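Long-range contacts in putative poly(3-hydroxybutyrate) depolymerase LpqC (Bordetella parapertussis 12822, PDB 3D0K), which probably hydrolyses ester bonds, as a putative poly(3-hydroxybutyrate) depolymerase with an alpha-beta-alpha sandwich fold: residues Q141-G146 / F166-A171; D79-L84 / L283-R288; R114-W119 / V193-D198. One frame throughout, in Å; residues are numbered along the deposited sequence.

Contact 1 of 3, residues Q141-G146 / F166-A171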
loop_
_atom_site.group_PDB
_atom_site.type_symbol
_atom_site.label_atom_id
_atom_site.label_comp_id
_atom_site.label_asym_id
_atom_site.label_seq_id
_atom_site.Cartn_x
_atom_site.Cartn_y
_atom_site.Cartn_z
ATOM N N GLN A 141 12.770 -7.239 -7.244
ATOM C CA GLN A 141 11.516 -6.680 -7.761
ATOM C C GLN A 141 10.398 -6.833 -6.745
ATOM O O GLN A 141 9.771 -7.885 -6.651
ATOM C CB GLN A 141 11.096 -7.292 -9.114
ATOM C CG GLN A 141 12.211 -7.882 -9.989
ATOM C CD GLN A 141 11.736 -9.170 -10.700
ATOM O OE1 GLN A 141 11.085 -9.105 -11.755
ATOM N NE2 GLN A 141 12.035 -10.348 -10.097
ATOM N N VAL A 142 10.129 -5.771 -6.003
ATOM C CA VAL A 142 9.108 -5.826 -5.008
ATOM C C VAL A 142 7.980 -4.923 -5.489
ATOM O O VAL A 142 8.210 -3.797 -5.883
ATOM C CB VAL A 142 9.630 -5.328 -3.638
ATOM C CG1 VAL A 142 8.495 -5.262 -2.648
ATOM C CG2 VAL A 142 10.794 -6.183 -3.117
ATOM N N TYR A 143 6.763 -5.429 -5.411
ATOM C CA TYR A 143 5.574 -4.703 -5.818
ATOM C C TYR A 143 4.724 -4.393 -4.574
ATOM O O TYR A 143 4.570 -5.249 -3.702
ATOM C CB TYR A 143 4.799 -5.599 -6.767
ATOM C CG TYR A 143 5.473 -5.853 -8.091
ATOM C CD1 TYR A 143 6.542 -6.781 -8.203
ATOM C CD2 TYR A 143 5.035 -5.173 -9.254
ATOM C CE1 TYR A 143 7.128 -7.018 -9.447
ATOM C CE2 TYR A 143 5.603 -5.410 -10.512
ATOM C CZ TYR A 143 6.653 -6.330 -10.589
ATOM O OH TYR A 143 7.255 -6.586 -11.780
ATOM N N LEU A 144 4.260 -3.143 -4.408
ATOM C CA LEU A 144 3.532 -2.781 -3.216
ATOM C C LEU A 144 2.106 -2.364 -3.672
ATOM O O LEU A 144 1.960 -1.481 -4.536
ATOM C CB LEU A 144 4.220 -1.600 -2.546
ATOM C CG LEU A 144 3.438 -0.957 -1.392
ATOM C CD1 LEU A 144 3.192 -2.015 -0.264
ATOM C CD2 LEU A 144 4.221 0.255 -0.821
ATOM N N PHE A 145 1.099 -3.042 -3.134
ATOM C CA PHE A 145 -0.318 -2.786 -3.471
ATOM C C PHE A 145 -1.097 -2.517 -2.196
ATOM O O PHE A 145 -0.857 -3.162 -1.169
ATOM C CB PHE A 145 -0.899 -4.005 -4.158
ATOM C CG PHE A 145 -2.417 -3.962 -4.298
ATOM C CD1 PHE A 145 -3.017 -3.273 -5.352
ATOM C CD2 PHE A 145 -3.214 -4.594 -3.369
ATOM C CE1 PHE A 145 -4.383 -3.263 -5.504
ATOM C CE2 PHE A 145 -4.586 -4.582 -3.482
ATOM C CZ PHE A 145 -5.188 -3.917 -4.567
ATOM N N GLY A 146 -2.065 -1.583 -2.221
ATOM C CA GLY A 146 -2.887 -1.377 -1.060
ATOM C C GLY A 146 -4.276 -1.012 -1.583
ATOM O O GLY A 146 -4.361 -0.325 -2.606
ATOM N N PHE A 166 11.264 -0.498 -3.561
ATOM C CA PHE A 166 10.055 -0.746 -4.340
ATOM C C PHE A 166 10.215 -0.548 -5.840
ATOM O O PHE A 166 10.572 0.545 -6.304
ATOM C CB PHE A 166 8.895 0.127 -3.816
ATOM C CG PHE A 166 8.738 0.042 -2.321
ATOM C CD1 PHE A 166 9.233 1.067 -1.491
ATOM C CD2 PHE A 166 8.165 -1.083 -1.749
ATOM C CE1 PHE A 166 9.102 0.975 -0.113
ATOM C CE2 PHE A 166 8.038 -1.215 -0.352
ATOM C CZ PHE A 166 8.502 -0.169 0.471
ATOM N N HIS A 167 9.955 -1.616 -6.586
ATOM C CA HIS A 167 9.962 -1.585 -8.064
ATOM C C HIS A 167 8.684 -0.990 -8.713
ATOM O O HIS A 167 8.735 -0.315 -9.765
ATOM C CB HIS A 167 10.155 -3.005 -8.563
ATOM C CG HIS A 167 10.050 -3.146 -10.044
ATOM N ND1 HIS A 167 11.044 -2.722 -10.905
ATOM C CD2 HIS A 167 9.064 -3.665 -10.821
ATOM C CE1 HIS A 167 10.673 -2.975 -12.152
ATOM N NE2 HIS A 167 9.473 -3.543 -12.124
ATOM N N ALA A 168 7.543 -1.242 -8.085
ATOM C CA ALA A 168 6.248 -0.738 -8.570
ATOM C C ALA A 168 5.347 -0.578 -7.381
ATOM O O ALA A 168 5.438 -1.359 -6.414
ATOM C CB ALA A 168 5.609 -1.725 -9.573
ATOM N N VAL A 169 4.445 0.413 -7.440
ATOM C CA VAL A 169 3.574 0.768 -6.335
ATOM C C VAL A 169 2.222 1.221 -6.923
ATOM O O VAL A 169 2.164 2.039 -7.846
ATOM C CB VAL A 169 4.135 1.924 -5.451
ATOM C CG1 VAL A 169 3.124 2.282 -4.307
ATOM C CG2 VAL A 169 5.543 1.526 -4.865
ATOM N N THR A 170 1.171 0.633 -6.393
ATOM C CA THR A 170 -0.205 0.952 -6.759
ATOM C C THR A 170 -1.070 1.189 -5.518
ATOM O O THR A 170 -1.148 0.340 -4.620
ATOM C CB THR A 170 -0.796 -0.174 -7.568
ATOM O OG1 THR A 170 -0.089 -0.273 -8.799
ATOM C CG2 THR A 170 -2.309 0.096 -7.847
ATOM N N ALA A 171 -1.771 2.338 -5.497
ATOM C CA ALA A 171 -2.710 2.594 -4.441
ATOM C C ALA A 171 -4.099 2.540 -5.065
ATOM O O ALA A 171 -4.384 3.250 -6.023
ATOM C CB ALA A 171 -2.460 3.975 -3.802
#
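The ring of His-167 turns its edge toward the face of Tyr-143 in an offset edge-to-face pair, centroids 5.3 Å apart and planes at 68°, with His-167 CD2 leading and lying 3.6 Å from Tyr-143 CZ. On the other side of the sheet, one face of the Phe-166 ring takes Leu-144 CD2 near its rim. His-167 CG is anti to the backbone N (chi1 174°); the imidazole and phenol side chains lie side by side, pointing the same way. Ala-168 CB continues the tyrosine side of the sheet, 3.5 Å from Tyr-143 CD2, while Val-169 lies beside Leu-144, whose CB is 4.1 Å from Val-169 CG2. Between these two faces runs the parallel pairing of the strands: Leu-144 N donates to Ala-168 O, and Leu-144 O receives Thr-170 N at 2.9 Å in a nearly straight bond (169°). Gly-146 N closes the run on Thr-170 O. At the start, Val-142 O accepts His-167 N at 2.9 Å and, weakly, Ala-168 N. Helix 149-160 covers the Leu-144 and Val-169 face, and helix 273-286 the Phe-145 and Thr-170 face. Strand, helix and neighbouring parallel strand form a beta-alpha-beta crossover in the central sheet, and Gly-146 begins a GxSxG sequence consistent with the nucleophile elbow of alpha/beta hydrolases.

Contact 2 of 3, residues D79-L84 / L283-R288; sequences DRHKLL and LWFDGR
His-81 and Phe-285, 7.2 Å apart at their CA atoms, sit on the closing turns of two helices, the second widened into a pi-type turn at 283-286, and in each segment the first residue to leave the helix, Lys-82 or Gly-287, has positive phi. The imidazole of His-81 is sandwiched. Phe-285 CB stands over its centre, 3.5 Å from the ring centroid and 4° off the normal, a CH-pi contact, and Arg-80 CG covers the opposite face. Phe-285 in turn offers its own ring to Leu-83, the two side chains meeting tip to tip: Leu-83 CD2 sits over one face toward the rim, and Leu-83 CD1 comes within 3.7 Å of Phe-285 CE2. Trp-284 CB lies over the other face of the phenyl ring, which also meets the ring of Tyr-143. Toward the surface the contact becomes ionic. Arg-80 starts with CG anti to the backbone N (chi1 -179°) and bends at chi2. Its side chain crosses that of Asp-286 at about a right angle, guanidinium and carboxylate planes 73° apart. In the salt bridge, Arg-80 NH1 donates to the syn lone pair of Asp-286 OD2 at 2.9 Å, the oxygen lying in the guanidinium plane; NH2 adds a weak bond to the same atom. Asp-286 OD1 approaches the edge of the imidazole, 3.0 Å from His-81 CE1, and a water bonded to His-81 NE2 also donates weakly to Asp-286 OD2. A carboxylate at the ring edge would tend to favour protonated His-81, whereas the neighbouring guanidinium would tend to oppose it.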
loop_
_atom_site.group_PDB
_atom_site.type_symbol
_atom_site.label_atom_id
_atom_site.label_comp_id
_atom_site.label_asym_id
_atom_site.label_seq_id
_atom_site.Cartn_x
_atom_site.Cartn_y
_atom_site.Cartn_z
ATOM N N ASP A 79 0.052 -18.185 -7.997
ATOM C CA ASP A 79 0.246 -19.544 -8.582
ATOM C C ASP A 79 0.658 -19.443 -10.052
ATOM O O ASP A 79 1.503 -20.225 -10.525
ATOM C CB ASP A 79 -1.061 -20.318 -8.499
ATOM C CG ASP A 79 -1.355 -20.803 -7.096
ATOM O OD1 ASP A 79 -0.434 -20.833 -6.254
ATOM O OD2 ASP A 79 -2.523 -21.159 -6.824
ATOM N N ARG A 80 0.032 -18.517 -10.791
ATOM C CA ARG A 80 0.316 -18.347 -12.244
ATOM C C ARG A 80 1.728 -17.740 -12.479
ATOM O O ARG A 80 2.548 -18.248 -13.255
ATOM C CB ARG A 80 -0.790 -17.482 -12.879
ATOM C CG ARG A 80 -0.643 -17.231 -14.380
ATOM C CD ARG A 80 -2.031 -17.184 -15.055
ATOM N NE ARG A 80 -2.001 -16.518 -16.366
ATOM C CZ ARG A 80 -2.278 -15.224 -16.566
ATOM N NH1 ARG A 80 -2.645 -14.428 -15.559
ATOM N NH2 ARG A 80 -2.211 -14.729 -17.791
ATOM N N HIS A 81 2.034 -16.689 -11.738
ATOM C CA HIS A 81 3.252 -15.942 -11.949
ATOM C C HIS A 81 4.389 -16.263 -11.015
ATOM O O HIS A 81 5.479 -15.699 -11.195
ATOM C CB HIS A 81 2.950 -14.434 -11.933
ATOM C CG HIS A 81 1.934 -14.027 -12.941
ATOM N ND1 HIS A 81 2.199 -14.032 -14.291
ATOM C CD2 HIS A 81 0.647 -13.634 -12.807
ATOM C CE1 HIS A 81 1.118 -13.660 -14.946
ATOM N NE2 HIS A 81 0.168 -13.389 -14.070
ATOM N N LYS A 82 4.159 -17.162 -10.037
ATOM C CA LYS A 82 5.188 -17.539 -9.025
ATOM C C LYS A 82 5.619 -16.294 -8.216
ATOM O O LYS A 82 6.766 -15.902 -8.223
ATOM C CB LYS A 82 6.371 -18.248 -9.669
ATOM C CG LYS A 82 5.976 -19.476 -10.542
ATOM C CD LYS A 82 5.047 -20.378 -9.776
ATOM C CE LYS A 82 4.659 -21.609 -10.619
ATOM N NZ LYS A 82 3.332 -22.097 -10.132
ATOM N N LEU A 83 4.665 -15.698 -7.528
ATOM C CA LEU A 83 4.924 -14.525 -6.721
ATOM C C LEU A 83 4.889 -14.936 -5.269
ATOM O O LEU A 83 4.001 -15.695 -4.885
ATOM C CB LEU A 83 3.770 -13.524 -6.904
ATOM C CG LEU A 83 3.361 -13.278 -8.372
ATOM C CD1 LEU A 83 2.078 -12.465 -8.439
ATOM C CD2 LEU A 83 4.523 -12.588 -9.099
ATOM N N LEU A 84 5.748 -14.323 -4.440
ATOM C CA LEU A 84 5.628 -14.490 -2.996
ATOM C C LEU A 84 4.699 -13.387 -2.445
ATOM O O LEU A 84 4.952 -12.210 -2.633
ATOM C CB LEU A 84 7.004 -14.376 -2.364
ATOM C CG LEU A 84 7.015 -14.505 -0.825
ATOM C CD1 LEU A 84 6.605 -15.939 -0.408
ATOM C CD2 LEU A 84 8.441 -14.116 -0.305
ATOM N N LEU A 283 -2.391 -5.988 -14.610
ATOM C CA LEU A 283 -1.666 -4.875 -15.154
ATOM C C LEU A 283 -0.152 -5.090 -14.979
ATOM O O LEU A 283 0.624 -4.837 -15.905
ATOM C CB LEU A 283 -2.114 -3.572 -14.469
ATOM C CG LEU A 283 -3.452 -3.035 -14.919
ATOM C CD1 LEU A 283 -3.931 -2.015 -13.845
ATOM C CD2 LEU A 283 -3.369 -2.460 -16.391
ATOM N N TRP A 284 0.247 -5.605 -13.810
ATOM C CA TRP A 284 1.648 -5.787 -13.464
ATOM C C TRP A 284 2.253 -7.007 -14.126
ATOM O O TRP A 284 3.405 -6.989 -14.559
ATOM C CB TRP A 284 1.782 -5.990 -11.944
ATOM C CG TRP A 284 1.794 -4.737 -11.144
ATOM C CD1 TRP A 284 2.011 -3.452 -11.603
ATOM C CD2 TRP A 284 1.645 -4.647 -9.736
ATOM N NE1 TRP A 284 1.981 -2.569 -10.540
ATOM C CE2 TRP A 284 1.770 -3.278 -9.381
ATOM C CE3 TRP A 284 1.429 -5.603 -8.709
ATOM C CZ2 TRP A 284 1.731 -2.841 -8.040
ATOM C CZ3 TRP A 284 1.318 -5.140 -7.375
ATOM C CH2 TRP A 284 1.491 -3.787 -7.059
ATOM N N PHE A 285 1.517 -8.095 -14.146
ATOM C CA PHE A 285 2.134 -9.341 -14.580
ATOM C C PHE A 285 1.671 -9.888 -15.898
ATOM O O PHE A 285 2.398 -10.642 -16.514
ATOM C CB PHE A 285 2.065 -10.383 -13.482
ATOM C CG PHE A 285 2.694 -9.912 -12.213
ATOM C CD1 PHE A 285 4.075 -9.664 -12.144
ATOM C CD2 PHE A 285 1.907 -9.621 -11.115
ATOM C CE1 PHE A 285 4.654 -9.177 -10.985
ATOM C CE2 PHE A 285 2.482 -9.127 -9.921
ATOM C CZ PHE A 285 3.864 -8.907 -9.848
ATOM N N ASP A 286 0.471 -9.511 -16.335
ATOM C CA ASP A 286 0.054 -9.778 -17.731
ATOM C C ASP A 286 0.245 -8.590 -18.673
ATOM O O ASP A 286 0.040 -8.719 -19.888
ATOM C CB ASP A 286 -1.409 -10.200 -17.788
ATOM C CG ASP A 286 -1.643 -11.550 -17.175
ATOM O OD1 ASP A 286 -0.651 -12.266 -16.960
ATOM O OD2 ASP A 286 -2.821 -11.920 -16.961
ATOM N N GLY A 287 0.569 -7.430 -18.119
ATOM C CA GLY A 287 0.789 -6.223 -18.893
ATOM C C GLY A 287 -0.458 -5.691 -19.577
ATOM O O GLY A 287 -0.380 -5.102 -20.642
ATOM N N ARG A 288 -1.616 -5.915 -18.984
ATOM C CA ARG A 288 -2.850 -5.600 -19.668
ATOM C C ARG A 288 -3.978 -5.358 -18.682
ATOM O O ARG A 288 -3.978 -5.866 -17.564
ATOM C CB ARG A 288 -3.201 -6.748 -20.596
ATOM C CG ARG A 288 -3.613 -8.025 -19.894
ATOM C CD ARG A 288 -3.638 -9.161 -20.883
ATOM N NE ARG A 288 -4.789 -9.034 -21.756
ATOM C CZ ARG A 288 -5.989 -9.521 -21.482
ATOM N NH1 ARG A 288 -6.987 -9.342 -22.337
ATOM N NH2 ARG A 288 -6.204 -10.185 -20.354
HETATM O O HOH W 1 -2.605 -11.855 -13.805
#

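Contact 3 of 3, residues R114-W119 / V193-D198; sequences RHVDGW and VGLTED
Trp-119 and Val-193 cross at about a right angle, with the six-membered end of the indole directed at the valine. Trp-119 CZ2 is 3.6 Å from Val-193 CB, which lies near the ring plane, so the indole meets this residue with its edge. Val-193 CG2 is also in that plane and reaches Trp-119 CH2 at 3.9 Å. A face of the same indole is occupied from within its own segment: Val-116 CG1 stands 3.7 Å above the plane, offset toward the rim. This methyl has a second role. CG1 of Val-116 is anti to the carbonyl carbon (chi1 -71°), and across the contact it touches Leu-195 CD2 at 3.7 Å as the two side chains cross obliquely. Leu-195 CD1 comes less closely to Trp-119 CH2.

The meeting joins two excursions from the alpha/beta core: the loop leading to helix 122-133, with a short 3-10 turn at 116-118, and the approach to helix 197-205, where Thr-196 is the N-cap. Both Trp-119 and Leu-195 also rest on Ser-160 at the end of helix 149-160, and the indole meets the ring of Phe-186.

One polar bond holds the indole from its own segment. Trp-119 NE1 donates to Arg-114 O at 2.9 Å, the donor standing well above the carbonyl plane, and the same oxygen also accepts a bond from a water. The side chain of Arg-114 holds the turn instead: it bends back and grips Gly-118 O end-on, both NH1 and NH2 (2.6 Å for the latter) reaching this oxygen from the same face of its plane. The water on Arg-114 O bridges the two segments, its other bond being donated to Val-193 O at 2.6 Å.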
loop_
_atom_site.group_PDB
_atom_site.type_symbol
_atom_site.label_atom_id
_atom_site.label_comp_id
_atom_site.label_asym_id
_atom_site.label_seq_id
_atom_site.Cartn_x
_atom_site.Cartn_y
_atom_site.Cartn_z
ATOM N N ARG A 114 6.605 11.972 15.391
ATOM C CA ARG A 114 7.558 10.869 15.589
ATOM C C ARG A 114 8.518 10.851 14.376
ATOM O O ARG A 114 8.157 11.303 13.278
ATOM C CB ARG A 114 6.799 9.529 15.678
ATOM C CG ARG A 114 6.015 9.376 16.985
ATOM C CD ARG A 114 5.203 8.054 17.038
ATOM N NE ARG A 114 6.085 6.914 17.145
ATOM C CZ ARG A 114 6.218 5.991 16.198
ATOM N NH1 ARG A 114 5.499 6.091 15.089
ATOM N NH2 ARG A 114 7.056 4.947 16.361
ATOM N N HIS A 115 9.737 10.337 14.560
ATOM C CA HIS A 115 10.641 10.224 13.422
ATOM C C HIS A 115 10.058 9.267 12.388
ATOM O O HIS A 115 9.421 8.282 12.746
ATOM C CB HIS A 115 12.064 9.772 13.810
ATOM C CG HIS A 115 13.032 9.938 12.677
ATOM N ND1 HIS A 115 13.039 9.103 11.570
ATOM C CD2 HIS A 115 13.963 10.896 12.431
ATOM C CE1 HIS A 115 13.953 9.519 10.711
ATOM N NE2 HIS A 115 14.530 10.603 11.211
ATOM N N VAL A 116 10.272 9.567 11.111
ATOM C CA VAL A 116 9.641 8.777 10.044
ATOM C C VAL A 116 10.044 7.302 10.064
ATOM O O VAL A 116 9.306 6.458 9.569
ATOM C CB VAL A 116 9.842 9.382 8.591
ATOM C CG1 VAL A 116 9.048 10.640 8.401
ATOM C CG2 VAL A 116 11.323 9.576 8.285
ATOM N N ASP A 117 11.191 6.943 10.636
ATOM C CA ASP A 117 11.447 5.513 10.630
ATOM C C ASP A 117 10.704 4.764 11.716
ATOM O O ASP A 117 10.706 3.539 11.752
ATOM C CB ASP A 117 12.924 5.137 10.552
ATOM C CG ASP A 117 13.797 6.093 11.198
ATOM O OD1 ASP A 117 13.713 6.261 12.462
ATOM O OD2 ASP A 117 14.611 6.676 10.425
ATOM N N GLY A 118 9.988 5.511 12.548
ATOM C CA GLY A 118 9.132 4.905 13.558
ATOM C C GLY A 118 7.687 4.752 13.101
ATOM O O GLY A 118 6.855 4.182 13.832
ATOM N N TRP A 119 7.366 5.295 11.934
ATOM C CA TRP A 119 5.974 5.237 11.458
ATOM C C TRP A 119 5.639 3.815 11.033
ATOM O O TRP A 119 6.534 3.025 10.694
ATOM C CB TRP A 119 5.699 6.229 10.302
ATOM C CG TRP A 119 5.891 7.701 10.640
ATOM C CD1 TRP A 119 6.445 8.239 11.786
ATOM C CD2 TRP A 119 5.545 8.798 9.810
ATOM N NE1 TRP A 119 6.456 9.614 11.696
ATOM C CE2 TRP A 119 5.897 9.982 10.504
ATOM C CE3 TRP A 119 4.939 8.903 8.545
ATOM C CZ2 TRP A 119 5.679 11.248 9.967
ATOM C CZ3 TRP A 119 4.729 10.183 8.001
ATOM C CH2 TRP A 119 5.104 11.327 8.711
ATOM N N VAL A 193 5.189 17.180 10.363
ATOM C CA VAL A 193 5.691 15.821 10.625
ATOM C C VAL A 193 7.154 15.591 10.255
ATOM O O VAL A 193 7.564 14.443 10.089
ATOM C CB VAL A 193 4.810 14.754 9.920
ATOM C CG1 VAL A 193 3.535 14.525 10.710
ATOM C CG2 VAL A 193 4.542 15.132 8.439
ATOM N N GLY A 194 7.935 16.664 10.108
ATOM C CA GLY A 194 9.371 16.565 9.785
ATOM C C GLY A 194 9.718 16.098 8.367
ATOM O O GLY A 194 10.816 15.585 8.117
ATOM N N LEU A 195 8.795 16.285 7.437
ATOM C CA LEU A 195 9.044 15.955 6.022
ATOM C C LEU A 195 9.653 17.162 5.299
ATOM O O LEU A 195 9.528 18.285 5.765
ATOM C CB LEU A 195 7.740 15.542 5.356
ATOM C CG LEU A 195 7.145 14.219 5.868
ATOM C CD1 LEU A 195 5.791 13.922 5.207
ATOM C CD2 LEU A 195 8.126 13.054 5.703
ATOM N N THR A 196 10.304 16.932 4.162
ATOM C CA THR A 196 11.033 18.023 3.455
ATOM C C THR A 196 10.579 18.130 2.000
ATOM O O THR A 196 9.881 17.245 1.505
ATOM C CB THR A 196 12.535 17.740 3.442
ATOM O OG1 THR A 196 12.776 16.577 2.650
ATOM C CG2 THR A 196 13.065 17.496 4.864
ATOM N N GLU A 197 10.973 19.209 1.315
ATOM C CA GLU A 197 10.745 19.311 -0.133
ATOM C C GLU A 197 11.362 18.156 -0.943
ATOM O O GLU A 197 10.817 17.769 -1.973
ATOM C CB GLU A 197 11.165 20.691 -0.685
ATOM C CG GLU A 197 10.095 21.805 -0.386
ATOM C CD GLU A 197 8.890 21.815 -1.382
ATOM O OE1 GLU A 197 7.736 21.664 -0.953
ATOM O OE2 GLU A 197 9.086 22.002 -2.602
ATOM N N ASP A 198 12.472 17.594 -0.467
ATOM C CA ASP A 198 13.035 16.391 -1.081
ATOM C C ASP A 198 12.084 15.197 -1.033
ATOM O O ASP A 198 12.024 14.423 -2.011
ATOM C CB ASP A 198 14.396 16.015 -0.455
ATOM C CG ASP A 198 15.511 17.020 -0.817
ATOM O OD1 ASP A 198 16.657 16.897 -0.276
ATOM O OD2 ASP A 198 15.259 17.932 -1.653
HETATM O O HOH W 2 9.228 13.293 11.644
#

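In the fold
Contact 1 is nested along the chain inside the loops closed by each of the other two. Its sheet face bearing Tyr-143 and Thr-170 meets contact 2 directly: Trp-284 CZ2 packs 3.2 Å from Thr-170 OG1, and Phe-285 CE1 lies 3.5 Å from Tyr-143 CZ, with centres 13 Å apart. Contact 3 lies on the opposite side of the chain's centre from contact 2, their centres 33 Å apart, and does not touch contact 1, whose nearest atoms are about 11 Å away. Of the three, contact 1 leads to the probable active site: strand 142-147 runs into Ser-148, which with His-271 and Asp-216 forms a likely catalytic triad.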